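Local coordinates for flagellar regulatory protein C (Vibrio cholerae, PDB 4QHS) that probably hydrolyses ATP as a heptameric AAA+ ring to activate sigma-54-dependent transcription of flagellar genes, at residues T22-L27 and C189-D194; R131-R136 and V151-T156; Y228-N233 and Q254-L259. One frame throughout, in Å; residues are numbered along the deposited sequence.

From the N terminus, the first turn of helix 23-35 is met by residues 189-194, and interaction 1 closes a loop of 161 residues that holds the parallel sheet of the AAA+ core. Interaction 2 is a short closure within that loop: helix 123-135 and strand 152-157 meet around an intervening hairpin, about 29 Å from interaction 1, centre to centre. Interaction 3 follows in series, joining the loops that flank helix 233-247 in the helical lid. It touches interaction 1 where Cys189 CB lies 3.3 Å from Pro229 O, whereas its centre is about 39 Å from that of interaction 2, on the opposite side of the chain's centre.

Interaction 1: residues T22-L27 and C189-D194; sequences TKSLKL and CERKDD
Arg191 and Asp194 receive Ser24 at the junction between the AAA+ core and its lid, where the first turn of helix 23-35 packs against the loop that leads into helix 195-208. The arginine can be followed outward. Its CB lies 4.1 Å from Ser24 OG, a loose approach. CG is tucked between the two backbone branches (chi1 43°). From there the extended chain carries CD past the serine hydroxyl, with Arg191 CD 3.6 Å from Ser24 OG. NE makes a weak hydrogen bond to Pro186 O. At the tip, NH1 reaches back to its own segment and forms a salt bridge with Asp194 OD2 at 3.0 Å, nearly straight with an N-H...O angle of 173°. The acceptor lies almost exactly in the guanidinium plane, while OD2 is met on its anti side, 34° out of the carboxylate plane.

Ser24 OG is modelled as donating to the same OD2, but the separation of 2.4 Å between Ser24 OG and Asp194 OD2 is very short, and its exact value is doubtful. The salt bridge from Arg191 NH1 by itself probably favours the charged form of the aspartate. The other oxygen, OD1, is taken by Ala20 N, and Asp21 OD1 accepts Asp193 N, which adds two further ties to the N-terminal segment ahead of helix 23-35. Within the loop, Asp194 N bonds Arg191 O at 2.9 Å.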
ATOM      1  N   THR A  22      12.766   4.083 -55.913  1.00 87.00           N
ATOM      2  CA  THR A  22      11.438   4.468 -56.389  1.00 84.06           C
ATOM      3  C   THR A  22      10.408   4.630 -55.253  1.00 76.87           C
ATOM      4  O   THR A  22       9.824   5.698 -55.098  1.00 82.84           O
ATOM      5  CB  THR A  22      10.899   3.444 -57.429  1.00 79.07           C
ATOM      6  OG1 THR A  22      10.311   2.328 -56.756  1.00 83.27           O
ATOM      7  CG2 THR A  22      12.019   2.949 -58.353  1.00 72.24           C
ATOM      8  N   LYS A  23      10.190   3.574 -54.469  1.00 64.26           N
ATOM      9  CA  LYS A  23       9.302   3.619 -53.300  1.00 63.56           C
ATOM     10  C   LYS A  23       9.632   4.749 -52.316  1.00 51.89           C
ATOM     11  O   LYS A  23       8.734   5.441 -51.826  1.00 49.21           O
ATOM     12  CB  LYS A  23       9.339   2.278 -52.566  1.00 73.70           C
ATOM     13  CG  LYS A  23       8.722   1.117 -53.347  1.00 84.94           C
ATOM     14  CD  LYS A  23       7.304   0.789 -52.876  1.00 83.92           C
ATOM     15  CE  LYS A  23       6.913  -0.633 -53.284  1.00 83.40           C
ATOM     16  NZ  LYS A  23       5.557  -1.022 -52.807  1.00 82.93           N
ATOM     17  N   SER A  24      10.914   4.926 -52.024  1.00 50.49           N
ATOM     18  CA  SER A  24      11.364   6.094 -51.271  1.00 57.62           C
ATOM     19  C   SER A  24      11.039   7.373 -52.030  1.00 55.73           C
ATOM     20  O   SER A  24      10.528   8.336 -51.464  1.00 54.16           O
ATOM     21  CB  SER A  24      12.866   6.024 -51.002  1.00 58.30           C
ATOM     22  OG  SER A  24      13.220   4.782 -50.435  1.00 61.42           O
ATOM     23  N   LEU A  25      11.333   7.368 -53.326  1.00 55.09           N
ATOM     24  CA  LEU A  25      11.102   8.533 -54.174  1.00 55.55           C
ATOM     25  C   LEU A  25       9.613   8.889 -54.258  1.00 49.78           C
ATOM     26  O   LEU A  25       9.252  10.062 -54.322  1.00 53.19           O
ATOM     27  CB  LEU A  25      11.676   8.284 -55.569  1.00 53.03           C
ATOM     28  CG  LEU A  25      13.198   8.347 -55.708  1.00 53.64           C
ATOM     29  CD1 LEU A  25      13.616   7.622 -56.976  1.00 51.53           C
ATOM     30  CD2 LEU A  25      13.661   9.792 -55.754  1.00 49.02           C
ATOM     31  N   LYS A  26       8.775   7.876 -54.226  1.00 45.48           N
ATOM     32  CA  LYS A  26       7.349   8.046 -54.168  1.00 47.44           C
ATOM     33  C   LYS A  26       6.928   8.716 -52.871  1.00 44.92           C
ATOM     34  O   LYS A  26       6.073   9.554 -52.860  1.00 46.06           O
ATOM     35  CB  LYS A  26       6.699   6.688 -54.251  1.00 52.88           C
ATOM     36  CG  LYS A  26       6.019   6.389 -55.540  1.00 66.04           C
ATOM     37  CD  LYS A  26       6.925   5.681 -56.504  1.00 73.47           C
ATOM     38  CE  LYS A  26       6.236   4.509 -57.128  1.00 77.06           C
ATOM     39  NZ  LYS A  26       4.849   4.418 -56.656  1.00 84.04           N
ATOM     40  N   LEU A  27       7.563   8.343 -51.788  1.00 42.06           N
ATOM     41  CA  LEU A  27       7.300   8.945 -50.520  1.00 44.81           C
ATOM     42  C   LEU A  27       7.598  10.403 -50.573  1.00 46.75           C
ATOM     43  O   LEU A  27       6.802  11.199 -50.158  1.00 44.14           O
ATOM     44  CB  LEU A  27       8.204   8.339 -49.478  1.00 44.50           C
ATOM     45  CG  LEU A  27       7.651   7.428 -48.427  1.00 56.29           C
ATOM     46  CD1 LEU A  27       6.337   7.913 -47.970  1.00 51.16           C
ATOM     47  CD2 LEU A  27       7.524   6.092 -49.009  1.00 68.57           C
ATOM     48  N   CYS A 189      15.254  -3.146 -45.325  1.00 54.34           N
ATOM     49  CA  CYS A 189      15.260  -4.326 -46.146  1.00 63.16           C
ATOM     50  C   CYS A 189      14.168  -4.272 -47.176  1.00 70.42           C
ATOM     51  O   CYS A 189      14.092  -5.105 -48.053  1.00 65.59           O
ATOM     52  CB  CYS A 189      15.086  -5.565 -45.295  1.00 62.32           C
ATOM     53  SG  CYS A 189      13.478  -5.766 -44.619  1.00 69.03           S
ATOM     54  N   GLU A 190      13.317  -3.276 -47.063  1.00 76.33           N
ATOM     55  CA  GLU A 190      12.205  -3.139 -47.972  1.00 81.27           C
ATOM     56  C   GLU A 190      12.513  -2.055 -48.966  1.00 76.24           C
ATOM     57  O   GLU A 190      11.681  -1.680 -49.759  1.00 72.36           O
ATOM     58  CB  GLU A 190      10.926  -2.832 -47.203  1.00 83.93           C
ATOM     59  CG  GLU A 190      10.548  -3.931 -46.256  1.00 91.12           C
ATOM     60  CD  GLU A 190       9.182  -3.766 -45.667  1.00 95.98           C
ATOM     61  OE1 GLU A 190       8.326  -3.168 -46.319  1.00 97.31           O
ATOM     62  OE2 GLU A 190       8.950  -4.255 -44.552  1.00 98.67           O
ATOM     63  N   ARG A 191      13.732  -1.557 -48.925  1.00 67.49           N
ATOM     64  CA  ARG A 191      14.159  -0.590 -49.902  1.00 64.33           C
ATOM     65  C   ARG A 191      15.638  -0.710 -50.145  1.00 61.77           C
ATOM     66  O   ARG A 191      16.381   0.226 -50.020  1.00 62.91           O
ATOM     67  CB  ARG A 191      13.805   0.800 -49.448  1.00 70.09           C
ATOM     68  CG  ARG A 191      14.072   1.071 -48.016  1.00 63.29           C
ATOM     69  CD  ARG A 191      13.929   2.518 -47.749  1.00 63.05           C
ATOM     70  NE  ARG A 191      14.161   2.827 -46.361  1.00 66.15           N
ATOM     71  CZ  ARG A 191      14.918   3.822 -45.945  1.00 64.56           C
ATOM     72  NH1 ARG A 191      15.516   4.609 -46.806  1.00 48.86           N
ATOM     73  NH2 ARG A 191      15.078   4.014 -44.654  1.00 63.57           N
ATOM     74  N   LYS A 192      16.052  -1.900 -50.506  1.00 58.54           N
ATOM     75  CA  LYS A 192      17.442  -2.225 -50.613  1.00 59.35           C
ATOM     76  C   LYS A 192      18.214  -1.227 -51.424  1.00 53.32           C
ATOM     77  O   LYS A 192      19.375  -1.052 -51.214  1.00 52.62           O
ATOM     78  CB  LYS A 192      17.593  -3.618 -51.203  1.00 70.71           C
ATOM     79  CG  LYS A 192      17.767  -4.723 -50.176  1.00 78.46           C
ATOM     80  CD  LYS A 192      17.421  -6.085 -50.734  1.00 80.65           C
ATOM     81  CE  LYS A 192      17.553  -7.153 -49.684  1.00 80.25           C
ATOM     82  NZ  LYS A 192      17.902  -8.466 -50.273  1.00 80.61           N
ATOM     83  N   ASP A 193      17.553  -0.569 -52.353  1.00 54.56           N
ATOM     84  CA  ASP A 193      18.233   0.305 -53.286  1.00 58.94           C
ATOM     85  C   ASP A 193      18.664   1.588 -52.663  1.00 63.48           C
ATOM     86  O   ASP A 193      19.198   2.435 -53.332  1.00 68.59           O
ATOM     87  CB  ASP A 193      17.352   0.627 -54.482  1.00 56.15           C
ATOM     88  CG  ASP A 193      17.409  -0.425 -55.555  1.00 75.03           C
ATOM     89  OD1 ASP A 193      18.433  -1.089 -55.720  1.00 78.14           O
ATOM     90  OD2 ASP A 193      16.412  -0.589 -56.253  1.00 81.54           O
ATOM     91  N   ASP A 194      18.411   1.742 -51.378  1.00 65.11           N
ATOM     92  CA  ASP A 194      18.745   2.974 -50.694  1.00 62.33           C
ATOM     93  C   ASP A 194      20.046   2.824 -49.949  1.00 52.61           C
ATOM     94  O   ASP A 194      20.726   3.777 -49.677  1.00 50.11           O
ATOM     95  CB  ASP A 194      17.637   3.359 -49.725  1.00 63.79           C
ATOM     96  CG  ASP A 194      16.493   4.050 -50.392  1.00 72.29           C
ATOM     97  OD1 ASP A 194      16.658   4.530 -51.512  1.00 73.91           O
ATOM     98  OD2 ASP A 194      15.412   4.116 -49.805  1.00 74.78           O
TER

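Interaction 2: residues R131-R136 and V151-T156; sequences RVLQER and VRVLAT
Leu133, near the end of helix 123-135, lays its CD2 methyl against CG2 of Val153, 4.0 Å away, the two side chains crossing at about a right angle. Val153 directs its side chain at the helix from strand 152-157, which lies in the middle of the parallel AAA+ sheet between strands 112-116 and 41-44. Leu133 also touches Leu174 and Leu178 of helix 172-178, so its side chain is shared between the strand and that helix.

Arg136, the first residue past the helix, has positive phi (53°) and turns its side chain, bent at chi2 (-36°), back toward the strand. Val153 CG2 lies 4.2 Å from Arg136 NH1, near the guanidinium plane and at its edge. Val151 O approaches obliquely, 3.2 Å from NH1 and 3.6 Å from Arg136 CZ, and the angle at NH1 is too poor for a hydrogen bond.

The chemistry is thus mixed. The one apolar touch, Leu133 CD2 on Val153 CG2, contributes dispersion to the helix-sheet packing, whereas the guanidinium at the margin probably offers the Val151 carbonyl a broad electrostatic attraction in place of a directional bond.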
ATOM      1  N   ARG A 131      -6.261  19.766 -27.313  1.00 28.62           N
ATOM      2  CA  ARG A 131      -6.743  21.091 -27.124  1.00 31.54           C
ATOM      3  C   ARG A 131      -5.857  22.129 -27.786  1.00 37.66           C
ATOM      4  O   ARG A 131      -6.328  23.064 -28.362  1.00 37.92           O
ATOM      5  CB  ARG A 131      -6.945  21.375 -25.659  1.00 31.91           C
ATOM      6  CG  ARG A 131      -7.669  22.618 -25.404  1.00 51.69           C
ATOM      7  CD  ARG A 131      -7.395  23.106 -24.040  1.00 71.00           C
ATOM      8  NE  ARG A 131      -8.508  22.872 -23.132  1.00 89.07           N
ATOM      9  CZ  ARG A 131      -8.365  22.579 -21.847  1.00 95.39           C
ATOM     10  NH1 ARG A 131      -7.150  22.470 -21.334  1.00 97.59           N
ATOM     11  NH2 ARG A 131      -9.420  22.399 -21.076  1.00 94.50           N
ATOM     12  N   VAL A 132      -4.567  21.928 -27.725  1.00 32.53           N
ATOM     13  CA  VAL A 132      -3.638  22.798 -28.429  1.00 35.44           C
ATOM     14  C   VAL A 132      -3.932  22.759 -29.914  1.00 41.36           C
ATOM     15  O   VAL A 132      -4.021  23.811 -30.554  1.00 38.80           O
ATOM     16  CB  VAL A 132      -2.159  22.408 -28.196  1.00 35.02           C
ATOM     17  CG1 VAL A 132      -1.256  23.150 -29.176  1.00 33.11           C
ATOM     18  CG2 VAL A 132      -1.742  22.719 -26.761  1.00 37.68           C
ATOM     19  N   LEU A 133      -4.099  21.546 -30.448  1.00 35.37           N
ATOM     20  CA  LEU A 133      -4.415  21.373 -31.856  1.00 35.24           C
ATOM     21  C   LEU A 133      -5.719  22.056 -32.245  1.00 46.70           C
ATOM     22  O   LEU A 133      -5.817  22.625 -33.330  1.00 43.21           O
ATOM     23  CB  LEU A 133      -4.500  19.894 -32.210  1.00 32.07           C
ATOM     24  CG  LEU A 133      -3.132  19.239 -32.421  1.00 37.86           C
ATOM     25  CD1 LEU A 133      -3.255  17.744 -32.786  1.00 29.14           C
ATOM     26  CD2 LEU A 133      -2.371  20.002 -33.490  1.00 34.41           C
ATOM     27  N   GLN A 134      -6.718  21.996 -31.363  1.00 44.82           N
ATOM     28  CA  GLN A 134      -8.055  22.473 -31.702  1.00 42.93           C
ATOM     29  C   GLN A 134      -8.177  23.983 -31.565  1.00 46.39           C
ATOM     30  O   GLN A 134      -8.810  24.628 -32.389  1.00 45.21           O
ATOM     31  CB  GLN A 134      -9.119  21.812 -30.813  1.00 49.69           C
ATOM     32  CG  GLN A 134      -9.295  20.318 -30.985  1.00 51.02           C
ATOM     33  CD  GLN A 134     -10.222  19.730 -29.926  1.00 59.57           C
ATOM     34  OE1 GLN A 134     -10.496  20.360 -28.894  1.00 49.19           O
ATOM     35  NE2 GLN A 134     -10.718  18.520 -30.180  1.00 58.00           N
ATOM     36  N   GLU A 135      -7.595  24.535 -30.501  1.00 48.95           N
ATOM     37  CA  GLU A 135      -7.755  25.947 -30.206  1.00 53.13           C
ATOM     38  C   GLU A 135      -6.637  26.746 -30.830  1.00 51.27           C
ATOM     39  O   GLU A 135      -6.738  27.971 -30.932  1.00 54.23           O
ATOM     40  CB  GLU A 135      -7.782  26.203 -28.692  1.00 57.72           C
ATOM     41  CG  GLU A 135      -8.781  25.357 -27.911  1.00 58.77           C
ATOM     42  CD  GLU A 135     -10.208  25.550 -28.380  1.00 78.14           C
ATOM     43  OE1 GLU A 135     -10.557  26.668 -28.825  1.00 93.11           O
ATOM     44  OE2 GLU A 135     -10.987  24.579 -28.311  1.00 78.37           O
ATOM     45  N   ARG A 136      -5.587  26.068 -31.220  1.00 37.15           N
ATOM     46  CA  ARG A 136      -4.420  26.745 -31.676  1.00 41.36           C
ATOM     47  C   ARG A 136      -3.995  27.758 -30.634  1.00 41.93           C
ATOM     48  O   ARG A 136      -3.784  28.894 -30.930  1.00 44.41           O
ATOM     49  CB  ARG A 136      -4.709  27.409 -32.995  1.00 52.13           C
ATOM     50  CG  ARG A 136      -4.459  26.534 -34.169  1.00 71.20           C
ATOM     51  CD  ARG A 136      -3.256  25.648 -33.921  1.00 84.16           C
ATOM     52  NE  ARG A 136      -3.145  24.533 -34.856  1.00 84.39           N
ATOM     53  CZ  ARG A 136      -2.100  23.723 -34.917  1.00 78.61           C
ATOM     54  NH1 ARG A 136      -1.082  23.907 -34.097  1.00 66.27           N
ATOM     55  NH2 ARG A 136      -2.073  22.738 -35.800  1.00 76.92           N
ATOM     56  N   VAL A 151       1.693  27.280 -35.647  1.00 42.68           N
ATOM     57  CA  VAL A 151       2.718  26.242 -35.668  1.00 42.51           C
ATOM     58  C   VAL A 151       2.262  25.001 -36.461  1.00 39.86           C
ATOM     59  O   VAL A 151       1.175  24.473 -36.248  1.00 31.27           O
ATOM     60  CB  VAL A 151       3.104  25.805 -34.219  1.00 45.38           C
ATOM     61  CG1 VAL A 151       4.085  24.634 -34.235  1.00 35.11           C
ATOM     62  CG2 VAL A 151       3.681  26.979 -33.421  1.00 43.43           C
ATOM     63  N   ARG A 152       3.112  24.553 -37.377  1.00 37.37           N
ATOM     64  CA  ARG A 152       2.859  23.363 -38.170  1.00 32.34           C
ATOM     65  C   ARG A 152       3.347  22.157 -37.388  1.00 38.02           C
ATOM     66  O   ARG A 152       4.468  22.150 -36.864  1.00 37.97           O
ATOM     67  CB  ARG A 152       3.573  23.450 -39.526  1.00 43.05           C
ATOM     68  CG  ARG A 152       2.947  22.623 -40.646  1.00 40.89           C
ATOM     69  CD  ARG A 152       3.718  21.349 -40.950  1.00 34.75           C
ATOM     70  NE  ARG A 152       3.024  20.547 -41.962  1.00 49.15           N
ATOM     71  CZ  ARG A 152       3.222  20.639 -43.276  1.00 50.54           C
ATOM     72  NH1 ARG A 152       4.115  21.494 -43.761  1.00 39.23           N
ATOM     73  NH2 ARG A 152       2.531  19.864 -44.112  1.00 38.67           N
ATOM     74  N   VAL A 153       2.512  21.135 -37.305  1.00 30.30           N
ATOM     75  CA  VAL A 153       2.859  19.957 -36.533  1.00 37.61           C
ATOM     76  C   VAL A 153       3.256  18.771 -37.407  1.00 44.53           C
ATOM     77  O   VAL A 153       2.533  18.378 -38.329  1.00 48.84           O
ATOM     78  CB  VAL A 153       1.703  19.531 -35.631  1.00 39.15           C
ATOM     79  CG1 VAL A 153       1.992  18.176 -35.033  1.00 37.08           C
ATOM     80  CG2 VAL A 153       1.490  20.571 -34.544  1.00 44.58           C
ATOM     81  N   LEU A 154       4.426  18.230 -37.110  1.00 38.70           N
ATOM     82  CA  LEU A 154       4.864  16.959 -37.642  1.00 42.64           C
ATOM     83  C   LEU A 154       4.975  16.008 -36.462  1.00 36.90           C
ATOM     84  O   LEU A 154       5.365  16.428 -35.371  1.00 40.34           O
ATOM     85  CB  LEU A 154       6.209  17.078 -38.376  1.00 37.43           C
ATOM     86  CG  LEU A 154       6.411  18.159 -39.442  1.00 42.83           C
ATOM     87  CD1 LEU A 154       7.811  18.057 -39.990  1.00 50.79           C
ATOM     88  CD2 LEU A 154       5.409  18.055 -40.558  1.00 42.23           C
ATOM     89  N   ALA A 155       4.620  14.747 -36.680  1.00 39.26           N
ATOM     90  CA  ALA A 155       4.778  13.707 -35.663  1.00 40.46           C
ATOM     91  C   ALA A 155       5.341  12.426 -36.258  1.00 44.73           C
ATOM     92  O   ALA A 155       5.243  12.203 -37.464  1.00 44.61           O
ATOM     93  CB  ALA A 155       3.459  13.413 -34.993  1.00 29.29           C
ATOM     94  N   THR A 156       5.917  11.585 -35.398  1.00 37.70           N
ATOM     95  CA  THR A 156       6.306  10.230 -35.768  1.00 36.66           C
ATOM     96  C   THR A 156       5.869   9.213 -34.729  1.00 35.08           C
ATOM     97  O   THR A 156       5.722   9.525 -33.547  1.00 39.58           O
ATOM     98  CB  THR A 156       7.831  10.071 -35.933  1.00 41.37           C
ATOM     99  OG1 THR A 156       8.440  10.028 -34.640  1.00 38.61           O
ATOM    100  CG2 THR A 156       8.421  11.230 -36.742  1.00 48.86           C
TER

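Interaction 3: residues Y228-N233 and Q254-L259; sequences YPWPGN and QSEHIL
A chi1 of 176° swings the Tyr228 ring away from its backbone N, and Glu256, its CG wedged over the backbone, runs extended beyond that atom; together these torsions bring the glutamate across a tyrosine face. The setting is the lid of the AAA+ domain, where Trp230 to Asn233 form a type I turn that leads into helix 233-247. This Trp-Pro-Gly-Asn sequence is consistent with the WPGN-containing motif that opens the sensor 2 helix in sigma-54 activators.

Glu256 OE1 sits over the ring at 3.4 Å from Tyr228 CG and 3.5 Å from Tyr228 CB, hence near the root of the ring and away from its centre. Carboxylate and ring planes are 38° apart, and no hydrogen bond crosses the contact. The opposite face of the tyrosine is occupied by the backbone N of Trp230. The polar ends of both aromatics are engaged outside the contact: Tyr228 OH bonds Glu236 OE2 on helix 233-247, and Trp230 NE1 bonds Leu225 O.

The carboxylate oxygen meets the electron-rich face without a bond to repay it, so the contact is probably packing rather than attraction. Poor order begins at the next residue, His257. The carboxylate stands nearly perpendicular to the indole, with planes 85° apart. Its buried OE2 finds no polar partner in the model and lies 4.1 Å from Trp230 CH2.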
ATOM      1  N   TYR A 228      22.067  -8.069 -46.366  1.00 54.57           N
ATOM      2  CA  TYR A 228      21.855  -8.270 -44.966  1.00 52.16           C
ATOM      3  C   TYR A 228      20.519  -7.674 -44.685  1.00 59.30           C
ATOM      4  O   TYR A 228      20.223  -6.611 -45.174  1.00 64.66           O
ATOM      5  CB  TYR A 228      22.934  -7.550 -44.194  1.00 45.40           C
ATOM      6  CG  TYR A 228      22.774  -7.592 -42.712  1.00 42.95           C
ATOM      7  CD1 TYR A 228      22.781  -8.772 -42.044  1.00 44.51           C
ATOM      8  CD2 TYR A 228      22.635  -6.443 -41.987  1.00 40.66           C
ATOM      9  CE1 TYR A 228      22.643  -8.816 -40.706  1.00 50.59           C
ATOM     10  CE2 TYR A 228      22.499  -6.482 -40.641  1.00 50.02           C
ATOM     11  CZ  TYR A 228      22.503  -7.671 -40.003  1.00 44.43           C
ATOM     12  OH  TYR A 228      22.371  -7.731 -38.671  1.00 50.94           O
ATOM     13  N   PRO A 229      19.697  -8.361 -43.916  1.00 61.22           N
ATOM     14  CA  PRO A 229      18.324  -7.916 -43.690  1.00 54.21           C
ATOM     15  C   PRO A 229      18.148  -6.661 -42.846  1.00 53.76           C
ATOM     16  O   PRO A 229      17.059  -6.159 -42.770  1.00 53.68           O
ATOM     17  CB  PRO A 229      17.682  -9.111 -43.019  1.00 53.91           C
ATOM     18  CG  PRO A 229      18.737  -9.903 -42.571  1.00 61.25           C
ATOM     19  CD  PRO A 229      19.897  -9.715 -43.422  1.00 63.93           C
ATOM     20  N   TRP A 230      19.207  -6.155 -42.247  1.00 47.37           N
ATOM     21  CA  TRP A 230      19.167  -4.928 -41.461  1.00 41.89           C
ATOM     22  C   TRP A 230      18.097  -4.826 -40.393  1.00 51.74           C
ATOM     23  O   TRP A 230      17.320  -3.924 -40.386  1.00 61.44           O
ATOM     24  CB  TRP A 230      19.155  -3.712 -42.351  1.00 40.77           C
ATOM     25  CG  TRP A 230      20.354  -3.666 -43.128  1.00 53.64           C
ATOM     26  CD1 TRP A 230      20.474  -3.938 -44.427  1.00 52.70           C
ATOM     27  CD2 TRP A 230      21.657  -3.380 -42.656  1.00 50.04           C
ATOM     28  NE1 TRP A 230      21.755  -3.832 -44.812  1.00 54.24           N
ATOM     29  CE2 TRP A 230      22.514  -3.487 -43.739  1.00 50.47           C
ATOM     30  CE3 TRP A 230      22.179  -3.040 -41.420  1.00 50.76           C
ATOM     31  CZ2 TRP A 230      23.850  -3.262 -43.637  1.00 45.99           C
ATOM     32  CZ3 TRP A 230      23.487  -2.828 -41.316  1.00 53.61           C
ATOM     33  CH2 TRP A 230      24.324  -2.928 -42.413  1.00 54.70           C
ATOM     34  N   PRO A 231      18.103  -5.750 -39.463  1.00 51.04           N
ATOM     35  CA  PRO A 231      17.183  -5.711 -38.344  1.00 53.62           C
ATOM     36  C   PRO A 231      17.155  -4.375 -37.631  1.00 55.49           C
ATOM     37  O   PRO A 231      16.122  -3.992 -37.159  1.00 53.28           O
ATOM     38  CB  PRO A 231      17.726  -6.787 -37.420  1.00 53.02           C
ATOM     39  CG  PRO A 231      18.963  -7.248 -38.013  1.00 52.49           C
ATOM     40  CD  PRO A 231      18.952  -6.930 -39.417  1.00 42.69           C
ATOM     41  N   GLY A 232      18.266  -3.674 -37.572  1.00 47.81           N
ATOM     42  CA  GLY A 232      18.297  -2.396 -36.910  1.00 44.78           C
ATOM     43  C   GLY A 232      18.249  -1.202 -37.817  1.00 47.93           C
ATOM     44  O   GLY A 232      18.553  -0.111 -37.414  1.00 48.02           O
ATOM     45  N   ASN A 233      17.864  -1.423 -39.054  1.00 42.06           N
ATOM     46  CA  ASN A 233      17.762  -0.354 -40.014  1.00 53.02           C
ATOM     47  C   ASN A 233      18.930   0.609 -40.076  1.00 52.65           C
ATOM     48  O   ASN A 233      20.060   0.193 -40.047  1.00 51.40           O
ATOM     49  CB  ASN A 233      16.462   0.377 -39.828  1.00 48.45           C
ATOM     50  CG  ASN A 233      15.306  -0.451 -40.231  1.00 54.98           C
ATOM     51  OD1 ASN A 233      15.034  -0.595 -41.402  1.00 56.94           O
ATOM     52  ND2 ASN A 233      14.638  -1.035 -39.278  1.00 46.95           N
ATOM     53  N   GLN A 254      33.979  -6.078 -43.468  1.00 76.06           N
ATOM     54  CA  GLN A 254      33.512  -5.394 -42.287  1.00 60.71           C
ATOM     55  C   GLN A 254      32.404  -6.225 -41.600  1.00 68.86           C
ATOM     56  O   GLN A 254      31.817  -7.116 -42.213  1.00 58.76           O
ATOM     57  CB  GLN A 254      33.034  -4.006 -42.658  1.00 67.26           C
ATOM     58  CG  GLN A 254      31.551  -3.939 -42.929  1.00 74.03           C
ATOM     59  CD  GLN A 254      31.149  -4.698 -44.156  1.00 66.67           C
ATOM     60  OE1 GLN A 254      30.335  -5.624 -44.087  1.00 58.85           O
ATOM     61  NE2 GLN A 254      31.691  -4.297 -45.300  1.00 56.78           N
ATOM     62  N   SER A 255      32.125  -5.930 -40.330  1.00 61.00           N
ATOM     63  CA  SER A 255      31.575  -6.936 -39.436  1.00 62.22           C
ATOM     64  C   SER A 255      30.084  -6.838 -39.144  1.00 71.61           C
ATOM     65  O   SER A 255      29.523  -5.748 -39.017  1.00 74.71           O
ATOM     66  CB  SER A 255      32.338  -6.895 -38.108  1.00 67.87           C
ATOM     67  OG  SER A 255      33.730  -7.058 -38.317  1.00 85.67           O
ATOM     68  N   GLU A 256      29.451  -8.004 -39.026  1.00 73.57           N
ATOM     69  CA  GLU A 256      28.123  -8.082 -38.422  1.00 86.38           C
ATOM     70  C   GLU A 256      27.684  -9.441 -37.829  1.00101.51           C
ATOM     71  O   GLU A 256      26.590  -9.896 -38.148  1.00 93.62           O
ATOM     72  CB  GLU A 256      27.093  -7.645 -39.460  1.00 75.90           C
ATOM     73  CG  GLU A 256      27.391  -8.132 -40.839  1.00 73.51           C
ATOM     74  CD  GLU A 256      26.810  -7.232 -41.898  1.00 71.42           C
ATOM     75  OE1 GLU A 256      26.185  -7.773 -42.832  1.00 77.36           O
ATOM     76  OE2 GLU A 256      26.988  -5.993 -41.799  1.00 60.48           O
ATOM     77  N   HIS A 257      28.461 -10.082 -36.947  1.00126.85           N
ATOM     78  CA  HIS A 257      29.780  -9.661 -36.459  1.00135.77           C
ATOM     79  C   HIS A 257      30.649 -10.924 -36.342  1.00141.63           C
ATOM     80  O   HIS A 257      30.279 -11.856 -35.630  1.00148.38           O
ATOM     81  CB  HIS A 257      29.665  -8.936 -35.108  1.00134.84           C
ATOM     82  CG  HIS A 257      30.945  -8.315 -34.631  1.00131.69           C
ATOM     83  ND1 HIS A 257      31.943  -9.039 -34.013  1.00134.96           N
ATOM     84  CD2 HIS A 257      31.378  -7.032 -34.661  1.00126.15           C
ATOM     85  CE1 HIS A 257      32.940  -8.232 -33.696  1.00133.65           C
ATOM     86  NE2 HIS A 257      32.623  -7.008 -34.078  1.00128.77           N
ATOM     87  N   ILE A 258      31.782 -10.943 -37.052  1.00137.72           N
ATOM     88  CA  ILE A 258      32.606 -12.146 -37.267  1.00139.32           C
ATOM     89  C   ILE A 258      31.690 -13.239 -37.871  1.00140.05           C
ATOM     90  O   ILE A 258      31.860 -14.442 -37.648  1.00144.34           O
ATOM     91  CB  ILE A 258      33.384 -12.579 -35.941  1.00130.86           C
ATOM     92  CG1 ILE A 258      34.821 -13.030 -36.253  1.00130.37           C
ATOM     93  CG2 ILE A 258      32.629 -13.587 -35.045  1.00134.19           C
ATOM     94  CD1 ILE A 258      34.938 -14.368 -36.954  1.00129.64           C
ATOM     95  N   LEU A 259      30.763 -12.756 -38.706  1.00133.72           N
ATOM     96  CA  LEU A 259      29.662 -13.510 -39.325  1.00132.03           C
ATOM     97  C   LEU A 259      28.551 -13.801 -38.310  1.00134.20           C
ATOM     98  O   LEU A 259      28.500 -13.193 -37.238  1.00133.65           O
ATOM     99  CB  LEU A 259      30.160 -14.811 -39.976  1.00132.52           C
TER